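PDB 3KH1: predicted metal-dependent phosphohydrolase from Magnetospirillum magnetotacticum MS-1, which probably acts as a metal-dependent phosphohydrolase of the HD-domain family, perhaps with 5'-deoxynucleotidase activity. Local coordinates for residues A[86-91]-A[168-173]; A[61-66]-A[134-139]; A[141-146]-A[179-184]. All coordinates share one frame; numbering follows the deposited sequence. Where two conformers were deposited one is given.

Contact 1. Residues A[86-91]-A[168-173]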
ATOM      1  N   PHE A  86      16.159 -11.954  -1.396  1.00 17.99           N
ATOM      2  CA  PHE A  86      15.392 -13.014  -0.735  1.00 17.34           C
ATOM      3  C   PHE A  86      16.021 -13.287   0.628  1.00 17.91           C
ATOM      4  O   PHE A  86      17.230 -13.356   0.741  1.00 19.18           O
ATOM      5  CB  PHE A  86      15.400 -14.244  -1.600  1.00 16.96           C
ATOM      6  CG  PHE A  86      14.591 -15.394  -1.058  1.00 15.44           C
ATOM      7  CD1 PHE A  86      13.265 -15.236  -0.698  1.00 17.23           C
ATOM      8  CD2 PHE A  86      15.180 -16.624  -0.922  1.00 17.14           C
ATOM      9  CE1 PHE A  86      12.523 -16.329  -0.248  1.00 17.14           C
ATOM     10  CE2 PHE A  86      14.480 -17.722  -0.460  1.00 18.29           C
ATOM     11  CZ  PHE A  86      13.126 -17.580  -0.135  1.00 16.24           C
ATOM     12  N   ILE A  87      15.188 -13.408   1.648  1.00 17.65           N
ATOM     13  CA  ILE A  87      15.658 -13.456   3.028  1.00 18.98           C
ATOM     14  C   ILE A  87      16.647 -14.575   3.273  1.00 18.99           C
ATOM     15  O   ILE A  87      17.573 -14.413   4.060  1.00 22.26           O
ATOM     16  CB  ILE A  87      14.421 -13.548   3.998  1.00 19.52           C
ATOM     17  CG1 ILE A  87      14.849 -13.473   5.462  1.00 23.38           C
ATOM     18  CG2 ILE A  87      13.630 -14.859   3.768  1.00 20.54           C
ATOM     19  CD1 ILE A  87      15.128 -12.156   5.934  1.00 24.97           C
ATOM     20  N   HIS A  88      16.485 -15.709   2.594  1.00 19.99           N
ATOM     21  CA  HIS A  88      17.365 -16.857   2.775  1.00 22.16           C
ATOM     22  C   HIS A  88      18.593 -16.893   1.850  1.00 24.32           C
ATOM     23  O   HIS A  88      19.414 -17.819   1.927  1.00 28.09           O
ATOM     24  CB  HIS A  88      16.555 -18.148   2.642  1.00 22.36           C
ATOM     25  CG  HIS A  88      15.440 -18.255   3.642  1.00 21.21           C
ATOM     26  ND1 HIS A  88      15.659 -18.322   5.006  1.00 22.22           N
ATOM     27  CD2 HIS A  88      14.098 -18.270   3.481  1.00 20.71           C
ATOM     28  CE1 HIS A  88      14.493 -18.392   5.631  1.00 21.71           C
ATOM     29  NE2 HIS A  88      13.531 -18.346   4.733  1.00 21.49           N
ATOM     30  N   ASP A  89      18.750 -15.864   1.031  1.00 25.52           N
ATOM     31  CA  ASP A  89      19.887 -15.770   0.112  0.50 26.84           C
ATOM     32  C   ASP A  89      21.074 -15.065   0.795  1.00 28.16           C
ATOM     33  O   ASP A  89      21.162 -13.804   0.830  1.00 29.96           O
ATOM     34  CB  ASP A  89      19.480 -15.014  -1.163  0.50 26.50           C
ATOM     35  CG  ASP A  89      18.791 -15.907  -2.203  0.50 28.28           C
ATOM     36  OD1 ASP A  89      18.743 -17.147  -2.041  0.50 30.77           O
ATOM     37  OD2 ASP A  89      18.307 -15.336  -3.212  0.50 32.53           O
ATOM     38  N   GLU A  90      21.987 -15.877   1.338  1.00 30.92           N
ATOM     39  CA  GLU A  90      23.264 -15.401   1.936  1.00 32.49           C
ATOM     40  C   GLU A  90      24.127 -14.448   1.075  1.00 33.56           C
ATOM     41  O   GLU A  90      24.479 -13.359   1.561  1.00 34.29           O
ATOM     42  CB  GLU A  90      24.136 -16.597   2.366  1.00 33.17           C
ATOM     43  N   ALA A  91      24.509 -14.832  -0.160  1.00 34.74           N
ATOM     44  CA  ALA A  91      25.303 -13.909  -1.017  1.00 35.33           C
ATOM     45  C   ALA A  91      24.570 -12.556  -1.166  1.00 36.45           C
ATOM     46  O   ALA A  91      25.186 -11.470  -1.189  1.00 37.99           O
ATOM     47  CB  ALA A  91      25.563 -14.519  -2.387  1.00 35.70           C
ATOM     48  N   ASP A 168      12.716 -21.389  11.340  1.00 17.51           N
ATOM     49  CA  ASP A 168      12.801 -21.250  12.793  1.00 19.18           C
ATOM     50  C   ASP A 168      13.707 -20.112  13.196  1.00 19.29           C
ATOM     51  O   ASP A 168      13.581 -19.536  14.277  1.00 21.90           O
ATOM     52  CB  ASP A 168      13.341 -22.530  13.459  1.00 19.97           C
ATOM     53  CG  ASP A 168      12.278 -23.583  13.649  1.00 22.29           C
ATOM     54  OD1 ASP A 168      11.059 -23.253  13.593  1.00 25.65           O
ATOM     55  OD2 ASP A 168      12.660 -24.759  13.893  1.00 25.52           O
ATOM     56  N   LYS A 169      14.669 -19.786  12.360  1.00 21.51           N
ATOM     57  CA  LYS A 169      15.525 -18.648  12.635  1.00 23.07           C
ATOM     58  C   LYS A 169      14.774 -17.308  12.554  1.00 21.43           C
ATOM     59  O   LYS A 169      15.181 -16.353  13.209  1.00 24.50           O
ATOM     60  CB  LYS A 169      16.749 -18.652  11.700  1.00 25.05           C
ATOM     61  CG  LYS A 169      17.751 -19.770  12.016  1.00 28.77           C
ATOM     62  N   LEU A 170      13.689 -17.242  11.746  1.00 18.24           N
ATOM     63  CA  LEU A 170      12.888 -16.048  11.525  1.00 17.81           C
ATOM     64  C   LEU A 170      11.722 -15.903  12.524  1.00 16.56           C
ATOM     65  O   LEU A 170      11.274 -14.811  12.811  1.00 16.59           O
ATOM     66  CB  LEU A 170      12.317 -16.048  10.106  1.00 18.25           C
ATOM     67  CG  LEU A 170      13.364 -16.053   9.007  1.00 18.63           C
ATOM     68  CD1 LEU A 170      12.591 -16.110   7.675  1.00 18.86           C
ATOM     69  CD2 LEU A 170      14.318 -14.876   9.103  1.00 22.64           C
ATOM     70  N   LEU A 171      11.213 -17.027  13.038  1.00 16.40           N
ATOM     71  CA  LEU A 171      10.011 -16.980  13.866  1.00 15.52           C
ATOM     72  C   LEU A 171      10.164 -16.084  15.128  1.00 15.80           C
ATOM     73  O   LEU A 171       9.194 -15.418  15.525  1.00 16.02           O
ATOM     74  CB  LEU A 171       9.541 -18.385  14.263  1.00 15.70           C
ATOM     75  CG  LEU A 171       8.883 -19.173  13.110  1.00 16.58           C
ATOM     76  CD1 LEU A 171       8.704 -20.614  13.450  1.00 18.18           C
ATOM     77  CD2 LEU A 171       7.516 -18.598  12.728  1.00 20.53           C
ATOM     78  N   PRO A 172      11.372 -16.013  15.739  1.00 16.20           N
ATOM     79  CA  PRO A 172      11.470 -15.123  16.902  1.00 16.80           C
ATOM     80  C   PRO A 172      11.221 -13.644  16.581  1.00 15.72           C
ATOM     81  O   PRO A 172      10.847 -12.871  17.476  1.00 16.75           O
ATOM     82  CB  PRO A 172      12.901 -15.343  17.381  1.00 18.49           C
ATOM     83  CG  PRO A 172      13.206 -16.760  16.909  1.00 18.55           C
ATOM     84  CD  PRO A 172      12.571 -16.848  15.578  1.00 17.94           C
ATOM     85  N   ARG A 173      11.387 -13.254  15.333  1.00 15.00           N
ATOM     86  CA  ARG A 173      11.073 -11.881  14.949  1.00 14.49           C
ATOM     87  C   ARG A 173       9.576 -11.604  15.015  1.00 13.55           C
ATOM     88  O   ARG A 173       9.161 -10.477  15.273  1.00 14.31           O
ATOM     89  CB  ARG A 173      11.656 -11.544  13.583  1.00 14.62           C
ATOM     90  CG  ARG A 173      13.159 -11.384  13.611  1.00 14.99           C
ATOM     91  CD  ARG A 173      13.840 -11.436  12.265  1.00 15.31           C
ATOM     92  NE  ARG A 173      13.466 -10.338  11.416  1.00 14.23           N
ATOM     93  CZ  ARG A 173      14.059 -10.055  10.265  1.00 15.56           C
ATOM     94  NH1 ARG A 173      15.066 -10.813   9.819  1.00 17.52           N
ATOM     95  NH2 ARG A 173      13.633  -9.033   9.532  1.00 15.71           N
TER

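Contact 2. Residues A[61-66]-A[134-139]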
ATOM      1  N   GLU A  61       1.029  -2.231  23.995  1.00 25.64           N
ATOM      2  CA  GLU A  61       0.347  -0.945  24.271  1.00 26.32           C
ATOM      3  C   GLU A  61       1.100   0.286  23.727  1.00 26.33           C
ATOM      4  O   GLU A  61       0.466   1.271  23.269  1.00 27.20           O
ATOM      5  CB  GLU A  61       0.060  -0.795  25.785  1.00 27.77           C
ATOM      6  N   ALA A  62       2.431   0.223  23.765  1.00 25.14           N
ATOM      7  CA  ALA A  62       3.261   1.356  23.405  1.00 24.48           C
ATOM      8  C   ALA A  62       3.278   1.558  21.869  1.00 22.13           C
ATOM      9  O   ALA A  62       3.716   2.646  21.419  1.00 22.62           O
ATOM     10  CB  ALA A  62       4.745   1.209  23.968  1.00 25.23           C
ATOM     11  N   VAL A  63       2.769   0.617  21.057  1.00 19.07           N
ATOM     12  CA  VAL A  63       2.823   0.802  19.603  0.50 16.50           C
ATOM     13  C   VAL A  63       1.818   1.861  19.099  1.00 14.78           C
ATOM     14  O   VAL A  63       0.666   1.901  19.546  1.00 16.11           O
ATOM     15  CB  VAL A  63       2.660  -0.529  18.882  0.50 15.95           C
ATOM     16  CG1 VAL A  63       2.451  -0.326  17.411  0.50 13.76           C
ATOM     17  CG2 VAL A  63       3.913  -1.391  19.110  0.50 15.84           C
ATOM     18  N   GLN A  64       2.268   2.735  18.176  1.00 14.11           N
ATOM     19  CA  GLN A  64       1.389   3.671  17.502  1.00 13.15           C
ATOM     20  C   GLN A  64       1.092   3.060  16.140  1.00 12.78           C
ATOM     21  O   GLN A  64       1.946   3.012  15.250  1.00 12.43           O
ATOM     22  CB  GLN A  64       2.074   5.020  17.343  1.00 12.79           C
ATOM     23  CG  GLN A  64       2.294   5.759  18.665  1.00 13.75           C
ATOM     24  CD  GLN A  64       2.585   7.218  18.424  1.00 15.24           C
ATOM     25  OE1 GLN A  64       1.663   8.022  18.216  1.00 14.98           O
ATOM     26  NE2 GLN A  64       3.865   7.562  18.331  1.00 16.99           N
ATOM     27  N   ILE A  65      -0.113   2.525  15.992  1.00 11.33           N
ATOM     28  CA  ILE A  65      -0.440   1.727  14.822  0.60 11.02           C
ATOM     29  C   ILE A  65      -0.367   2.539  13.514  1.00 11.50           C
ATOM     30  O   ILE A  65       0.046   2.018  12.502  1.00 10.70           O
ATOM     31  CB  ILE A  65      -1.813   1.030  14.999  0.60 10.97           C
ATOM     32  CG1 ILE A  65      -1.729  -0.046  16.108  0.60 11.79           C
ATOM     33  CG2 ILE A  65      -2.375   0.514  13.656  0.60 10.54           C
ATOM     34  CD1 ILE A  65      -0.894  -1.272  15.741  0.60 10.99           C
ATOM     35  N   GLY A  66      -0.772   3.798  13.518  1.00 11.70           N
ATOM     36  CA  GLY A  66      -0.665   4.624  12.331  1.00 11.32           C
ATOM     37  C   GLY A  66       0.777   4.838  11.905  1.00 11.92           C
ATOM     38  O   GLY A  66       1.096   4.905  10.718  1.00 11.38           O
ATOM     39  N   ALA A 134       8.900  -0.697  15.430  1.00 12.99           N
ATOM     40  CA  ALA A 134       9.663  -1.475  14.472  1.00 12.45           C
ATOM     41  C   ALA A 134       9.487  -2.973  14.697  1.00 12.31           C
ATOM     42  O   ALA A 134       9.447  -3.720  13.721  1.00 11.95           O
ATOM     43  CB  ALA A 134      11.168  -1.070  14.504  1.00 13.71           C
ATOM     44  N   ARG A 135       9.396  -3.421  15.944  1.00 12.42           N
ATOM     45  CA  ARG A 135       9.197  -4.819  16.222  1.00 13.07           C
ATOM     46  C   ARG A 135       7.840  -5.313  15.730  1.00 12.55           C
ATOM     47  O   ARG A 135       7.736  -6.411  15.172  1.00 12.24           O
ATOM     48  CB  ARG A 135       9.373  -5.181  17.699  1.00 14.33           C
ATOM     49  CG  ARG A 135      10.832  -5.179  18.131  1.00 16.73           C
ATOM     50  CD  ARG A 135      11.027  -5.629  19.555  1.00 22.62           C
ATOM     51  NE  ARG A 135      10.991  -4.489  20.426  1.00 29.59           N
ATOM     52  CZ  ARG A 135       9.997  -4.150  21.233  1.00 32.41           C
ATOM     53  NH1 ARG A 135       8.851  -4.847  21.285  1.00 34.70           N
ATOM     54  NH2 ARG A 135      10.148  -3.058  21.981  1.00 32.05           N
ATOM     55  N   PHE A 136       6.799  -4.505  15.905  1.00 12.27           N
ATOM     56  CA  PHE A 136       5.474  -4.922  15.431  1.00 12.03           C
ATOM     57  C   PHE A 136       5.446  -4.900  13.895  1.00 10.87           C
ATOM     58  O   PHE A 136       4.970  -5.817  13.276  1.00 11.47           O
ATOM     59  CB  PHE A 136       4.375  -4.075  16.058  1.00 12.32           C
ATOM     60  CG  PHE A 136       3.009  -4.624  15.827  1.00 13.20           C
ATOM     61  CD1 PHE A 136       2.631  -5.849  16.360  1.00 14.57           C
ATOM     62  CD2 PHE A 136       2.069  -3.908  15.071  1.00 12.89           C
ATOM     63  CE1 PHE A 136       1.385  -6.342  16.105  1.00 15.71           C
ATOM     64  CE2 PHE A 136       0.784  -4.415  14.829  1.00 14.01           C
ATOM     65  CZ  PHE A 136       0.459  -5.609  15.357  1.00 13.98           C
ATOM     66  N   ALA A 137       6.027  -3.853  13.298  1.00 11.28           N
ATOM     67  CA  ALA A 137       6.137  -3.780  11.835  1.00 11.20           C
ATOM     68  C   ALA A 137       6.870  -4.999  11.270  1.00 10.26           C
ATOM     69  O   ALA A 137       6.409  -5.656  10.315  1.00 11.20           O
ATOM     70  CB  ALA A 137       6.890  -2.500  11.440  1.00 10.52           C
ATOM     71  N   ASP A 138       8.017  -5.332  11.862  1.00 10.86           N
ATOM     72  CA  ASP A 138       8.828  -6.441  11.385  1.00 10.79           C
ATOM     73  C   ASP A 138       8.092  -7.783  11.564  1.00 10.79           C
ATOM     74  O   ASP A 138       8.156  -8.657  10.698  1.00 10.35           O
ATOM     75  CB  ASP A 138      10.167  -6.479  12.125  1.00 11.96           C
ATOM     76  CG  ASP A 138      11.141  -7.481  11.534  1.00 12.32           C
ATOM     77  OD1 ASP A 138      11.551  -7.290  10.366  1.00 14.09           O
ATOM     78  OD2 ASP A 138      11.525  -8.423  12.273  1.00 13.40           O
ATOM     79  N   ALA A 139       7.367  -7.935  12.673  1.00 10.91           N
ATOM     80  CA  ALA A 139       6.619  -9.172  12.912  1.00 10.76           C
ATOM     81  C   ALA A 139       5.564  -9.386  11.827  1.00 11.22           C
ATOM     82  O   ALA A 139       5.409 -10.499  11.303  1.00 11.12           O
ATOM     83  CB  ALA A 139       5.984  -9.067  14.301  1.00 11.73           C
TER

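Contact 3. Residues A[141-146]-A[179-184]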
ATOM      1  N   ASP A 141       5.569  -8.116   8.786  1.00 10.19           N
ATOM      2  CA  ASP A 141       6.284  -8.332   7.542  1.00 10.98           C
ATOM      3  C   ASP A 141       6.819  -9.754   7.411  1.00 11.51           C
ATOM      4  O   ASP A 141       6.883 -10.309   6.308  1.00 11.93           O
ATOM      5  CB  ASP A 141       7.433  -7.364   7.391  1.00 12.53           C
ATOM      6  CG  ASP A 141       8.017  -7.415   6.031  1.00 13.60           C
ATOM      7  OD1 ASP A 141       7.284  -7.069   5.080  1.00 16.26           O
ATOM      8  OD2 ASP A 141       9.191  -7.748   5.943  1.00 16.35           O
ATOM      9  N   ARG A 142       7.202 -10.351   8.541  1.00 10.51           N
ATOM     10  CA  ARG A 142       7.706 -11.718   8.539  1.00 11.50           C
ATOM     11  C   ARG A 142       6.576 -12.737   8.540  1.00 10.57           C
ATOM     12  O   ARG A 142       6.727 -13.872   8.064  1.00 11.81           O
ATOM     13  CB  ARG A 142       8.602 -11.938   9.757  1.00 12.48           C
ATOM     14  CG  ARG A 142       9.910 -11.159   9.713  1.00 14.18           C
ATOM     15  CD  ARG A 142      11.018 -11.942   9.131  1.00 15.20           C
ATOM     16  NE  ARG A 142      10.798 -12.560   7.825  1.00 16.33           N
ATOM     17  CZ  ARG A 142      10.958 -11.975   6.623  1.00 17.63           C
ATOM     18  NH1 ARG A 142      11.409 -10.717   6.502  1.00 20.17           N
ATOM     19  NH2 ARG A 142      10.746 -12.686   5.510  1.00 20.98           N
ATOM     20  N   LEU A 143       5.406 -12.373   9.079  1.00 11.04           N
ATOM     21  CA  LEU A 143       4.261 -13.305   9.106  1.00 10.14           C
ATOM     22  C   LEU A 143       3.673 -13.511   7.735  1.00  9.62           C
ATOM     23  O   LEU A 143       3.302 -14.626   7.351  1.00 10.20           O
ATOM     24  CB  LEU A 143       3.203 -12.712  10.015  1.00 10.48           C
ATOM     25  CG  LEU A 143       1.868 -13.461  10.131  1.00 10.40           C
ATOM     26  CD1 LEU A 143       2.060 -14.913  10.632  1.00 13.81           C
ATOM     27  CD2 LEU A 143       0.870 -12.725  11.043  1.00 12.94           C
ATOM     28  N   GLN A 144       3.534 -12.418   6.997  1.00 10.37           N
ATOM     29  CA  GLN A 144       2.817 -12.495   5.734  1.00 10.56           C
ATOM     30  C   GLN A 144       3.379 -13.527   4.726  1.00  9.57           C
ATOM     31  O   GLN A 144       2.585 -14.270   4.105  1.00 10.09           O
ATOM     32  CB  GLN A 144       2.620 -11.106   5.132  1.00  9.87           C
ATOM     33  CG  GLN A 144       1.803 -11.027   3.828  1.00 10.82           C
ATOM     34  CD  GLN A 144       2.640 -11.036   2.584  1.00 10.50           C
ATOM     35  OE1 GLN A 144       3.850 -11.334   2.599  1.00 11.32           O
ATOM     36  NE2 GLN A 144       2.006 -10.606   1.467  1.00 11.19           N
ATOM     37  N   PRO A 145       4.704 -13.620   4.555  1.00  9.34           N
ATOM     38  CA  PRO A 145       5.204 -14.618   3.619  1.00 10.04           C
ATOM     39  C   PRO A 145       4.907 -16.046   4.065  1.00  9.66           C
ATOM     40  O   PRO A 145       4.819 -16.943   3.231  1.00 11.05           O
ATOM     41  CB  PRO A 145       6.706 -14.336   3.507  1.00 11.26           C
ATOM     42  CG  PRO A 145       6.840 -13.001   4.046  1.00 14.79           C
ATOM     43  CD  PRO A 145       5.756 -12.670   4.958  1.00 10.80           C
ATOM     44  N   LEU A 146       4.844 -16.276   5.366  1.00  9.71           N
ATOM     45  CA  LEU A 146       4.449 -17.592   5.895  1.00 10.84           C
ATOM     46  C   LEU A 146       3.026 -17.939   5.495  1.00  9.83           C
ATOM     47  O   LEU A 146       2.726 -19.058   5.036  1.00 10.76           O
ATOM     48  CB  LEU A 146       4.624 -17.665   7.405  1.00 11.07           C
ATOM     49  CG  LEU A 146       6.012 -17.351   7.941  1.00 13.25           C
ATOM     50  CD1 LEU A 146       6.013 -17.444   9.492  1.00 16.16           C
ATOM     51  CD2 LEU A 146       7.099 -18.201   7.336  1.00 15.29           C
ATOM     52  N   LYS A 179       3.379 -12.155  20.885  1.00 18.09           N
ATOM     53  CA  LYS A 179       3.396 -13.534  21.292  1.00 19.23           C
ATOM     54  C   LYS A 179       2.258 -14.335  20.635  1.00 18.49           C
ATOM     55  O   LYS A 179       2.459 -15.472  20.218  1.00 19.25           O
ATOM     56  CB  LYS A 179       3.351 -13.678  22.827  1.00 21.40           C
ATOM     57  CG  LYS A 179       4.633 -13.229  23.515  1.00 24.35           C
ATOM     58  CD  LYS A 179       4.634 -13.594  25.011  1.00 28.71           C
ATOM     59  N   ARG A 180       1.077 -13.735  20.513  1.00 17.59           N
ATOM     60  CA  ARG A 180      -0.058 -14.432  19.916  0.50 17.96           C
ATOM     61  C   ARG A 180       0.202 -14.701  18.410  1.00 16.82           C
ATOM     62  O   ARG A 180      -0.086 -15.791  17.897  1.00 17.00           O
ATOM     63  CB  ARG A 180      -1.334 -13.618  20.127  0.50 18.73           C
ATOM     64  CG  ARG A 180      -2.632 -14.299  19.709  0.50 21.43           C
ATOM     65  CD  ARG A 180      -3.183 -15.323  20.739  0.50 23.42           C
ATOM     66  NE  ARG A 180      -4.070 -16.304  20.096  0.50 25.12           N
ATOM     67  CZ  ARG A 180      -3.676 -17.212  19.190  0.50 25.62           C
ATOM     68  NH1 ARG A 180      -2.393 -17.308  18.808  0.50 21.31           N
ATOM     69  NH2 ARG A 180      -4.574 -18.045  18.664  0.50 27.46           N
ATOM     70  N   LEU A 181       0.717 -13.706  17.684  1.00 15.77           N
ATOM     71  CA  LEU A 181       1.027 -13.933  16.272  1.00 14.09           C
ATOM     72  C   LEU A 181       2.197 -14.900  16.120  1.00 14.41           C
ATOM     73  O   LEU A 181       2.213 -15.696  15.169  1.00 14.29           O
ATOM     74  CB  LEU A 181       1.244 -12.621  15.514  1.00 14.39           C
ATOM     75  CG  LEU A 181       0.078 -11.637  15.467  1.00 15.86           C
ATOM     76  CD1 LEU A 181       0.552 -10.407  14.705  1.00 15.56           C
ATOM     77  CD2 LEU A 181      -1.226 -12.240  14.894  1.00 17.84           C
ATOM     78  N   GLY A 182       3.168 -14.864  17.040  1.00 14.56           N
ATOM     79  CA  GLY A 182       4.223 -15.843  16.996  1.00 14.54           C
ATOM     80  C   GLY A 182       3.735 -17.268  17.170  1.00 14.96           C
ATOM     81  O   GLY A 182       4.178 -18.173  16.476  1.00 15.46           O
ATOM     82  N   ALA A 183       2.829 -17.478  18.111  1.00 15.39           N
ATOM     83  CA  ALA A 183       2.220 -18.785  18.332  1.00 15.83           C
ATOM     84  C   ALA A 183       1.447 -19.245  17.111  1.00 15.40           C
ATOM     85  O   ALA A 183       1.543 -20.413  16.714  1.00 15.70           O
ATOM     86  CB  ALA A 183       1.309 -18.737  19.609  1.00 17.05           C
ATOM     87  N   TYR A 184       0.717 -18.316  16.468  1.00 14.45           N
ATOM     88  CA  TYR A 184       0.022 -18.649  15.227  1.00 14.19           C
ATOM     89  C   TYR A 184       0.978 -19.113  14.175  1.00 13.11           C
ATOM     90  O   TYR A 184       0.782 -20.137  13.515  1.00 13.23           O
ATOM     91  CB  TYR A 184      -0.820 -17.474  14.757  1.00 14.32           C
ATOM     92  CG  TYR A 184      -1.611 -17.767  13.524  1.00 13.50           C
ATOM     93  CD1 TYR A 184      -1.086 -17.540  12.264  1.00 14.61           C
ATOM     94  CD2 TYR A 184      -2.886 -18.316  13.611  1.00 14.85           C
ATOM     95  CE1 TYR A 184      -1.804 -17.887  11.129  1.00 14.05           C
ATOM     96  CE2 TYR A 184      -3.616 -18.583  12.459  1.00 15.11           C
ATOM     97  CZ  TYR A 184      -3.062 -18.380  11.229  1.00 13.24           C
ATOM     98  OH  TYR A 184      -3.781 -18.667  10.089  1.00 14.41           O
TER

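Contact 1. Residues A[86-91]-A[168-173]
I87 reaches L170 and R173 through its CG1-CD1 branch. The residue points its side chain at helix 164-177 from the start, and at CB the chain divides. The CG2 branch turns back within its own loop and lies over one face of the H88 imidazole, off-centre and 3.4 Å above the ring plane; the same methyl packs on R142 of helix 132-151. The other branch starts with CG1 set anti to the backbone N (chi1 -175°), which carries it outward to L170, where I87 CG1 is 3.9 Å from L170 CD2 and 4.1 Å from L170 CD1. The two side chains run alongside each other with opposed directions. Last comes I87 CD1, which meets R173 NH1 at 4.1 Å, a van der Waals touch of a methyl on a guanidinium nitrogen; NH2 of the same group is engaged in a salt bridge with D138.

In the mainly helical HD-domain fold this joins the loop between helices 79-82 and 96-108 to helix 164-177, and a bound calcium ion lies about 6 Å from the I87 side chain. A type I beta turn from F86 to D89, closed by D89 N to F86 O at 2.9 Å, presents I87 and H88 side by side. Branched I87 suits its place by giving a methylene to L170 and separate methyls to R173 and H88. Flat H88 slips in at an angle: L170 CD1 sits 3.6 Å from H88 CE1 and 3.8 Å from H88 NE2.

Contact 2. Residues A[61-66]-A[134-139]
F136, on helix 132-151, turns its aromatic ring toward V63 and I65, where a loop passes into helix 65-74; Q64 holds the N-cap position of that helix. The contact therefore packs a helix start against the flank of another helix in the helical HD-domain fold.

Its cross-segment chemistry is wholly apolar. F136 has CG anti to the backbone N (chi1 -169°), which carries the ring out from its helix to the 61-66 segment. I65 CD1, the terminal methyl of the CG1 branch, approaches the ring obliquely and lies 3.7 Å from F136 CE2 and 4.0 Å from F136 CD2. V63 works nearer the root of the same side chain and runs across it at about a right angle. Both aliphatic residues were modelled in two conformers, so the detailed fit belongs to the one described. A large ring suits this place because it can touch both partners at once; A59 and V68 also pack on F136.

The hydrogen bonds are of two kinds. Backbone bonds within helix 132-151, D138 N to A134 O at 2.8 Å and A139 N to R135 O at 3.0 Å, keep the helix regular around F136. One more joins the two elements, from Q64 N to D133 OD1. Close to this anchor, V63 CG2 rests 4.1 Å from F136 CB.

Contact 3. Residues A[141-146]-A[179-184]
L143 meets two residues of helix 179-195, L181 and Y184, giving one methyl to each. L143 CD2 comes to 4.3 Å from L181 CD1, methyl to methyl, and L143 CD1 lies 4.4 Å from Y184 CD1, near the plane of the phenol ring and at its edge. These are loose van der Waals distances. A forked leucine suits the place because its two methyls can serve two partners, and tyrosine does because its edge offers an apolar ring carbon.

The fork of L143 is aimed by its torsions: CG stands anti to the backbone N (chi1 176°), which sends the branch point out from helix 132-151 toward the partner helix. L181 and Y184 are three residues apart, less than one helical turn, and so project from neighbouring positions on the same side of their helix. Y184 also has CG anti to its N (chi1 -177°), and its ring swings in beside L143. Behind them the backbone bonds A183 N to K179 O at 2.9 Å and Y184 N to R180 O at 3.0 Å hold the spacing of the helix.

Farther out, L140 and L147 of helix 132-151 extend the apolar stripe to L181 and Y184, while M14 of the second subunit packs on both L143 and Y184. D141, hydrogen-bonded through OD1 to H44 NE2 and touching H75, probably belongs to the metal site, as in HD-domain enzymes. With purely apolar, non-directional touches, the contact rests on fit and burial, while D141 and Q144 bond to H44, E39 and H47 of other elements.

Contact 3 is the buried one, contact 2 is partly buried and contact 1 lies at the surface. Helix 132-151 is common to contacts 2 and 3, whose segments adjoin in sequence, while helix 164-177, used by contact 1, lies next in the chain and is followed directly by helix 179-195 of contact 3. Contacts 2 and 3 rely on hydrocarbon and aromatic side chains; the surface contact mixes aliphatic groups with an imidazole and a guanidinium. Charge enters where contacts meet: the R173-D138 salt bridge links contact 1 to contact 2, and R142 of contact 3 packs on I87, L170 and R173.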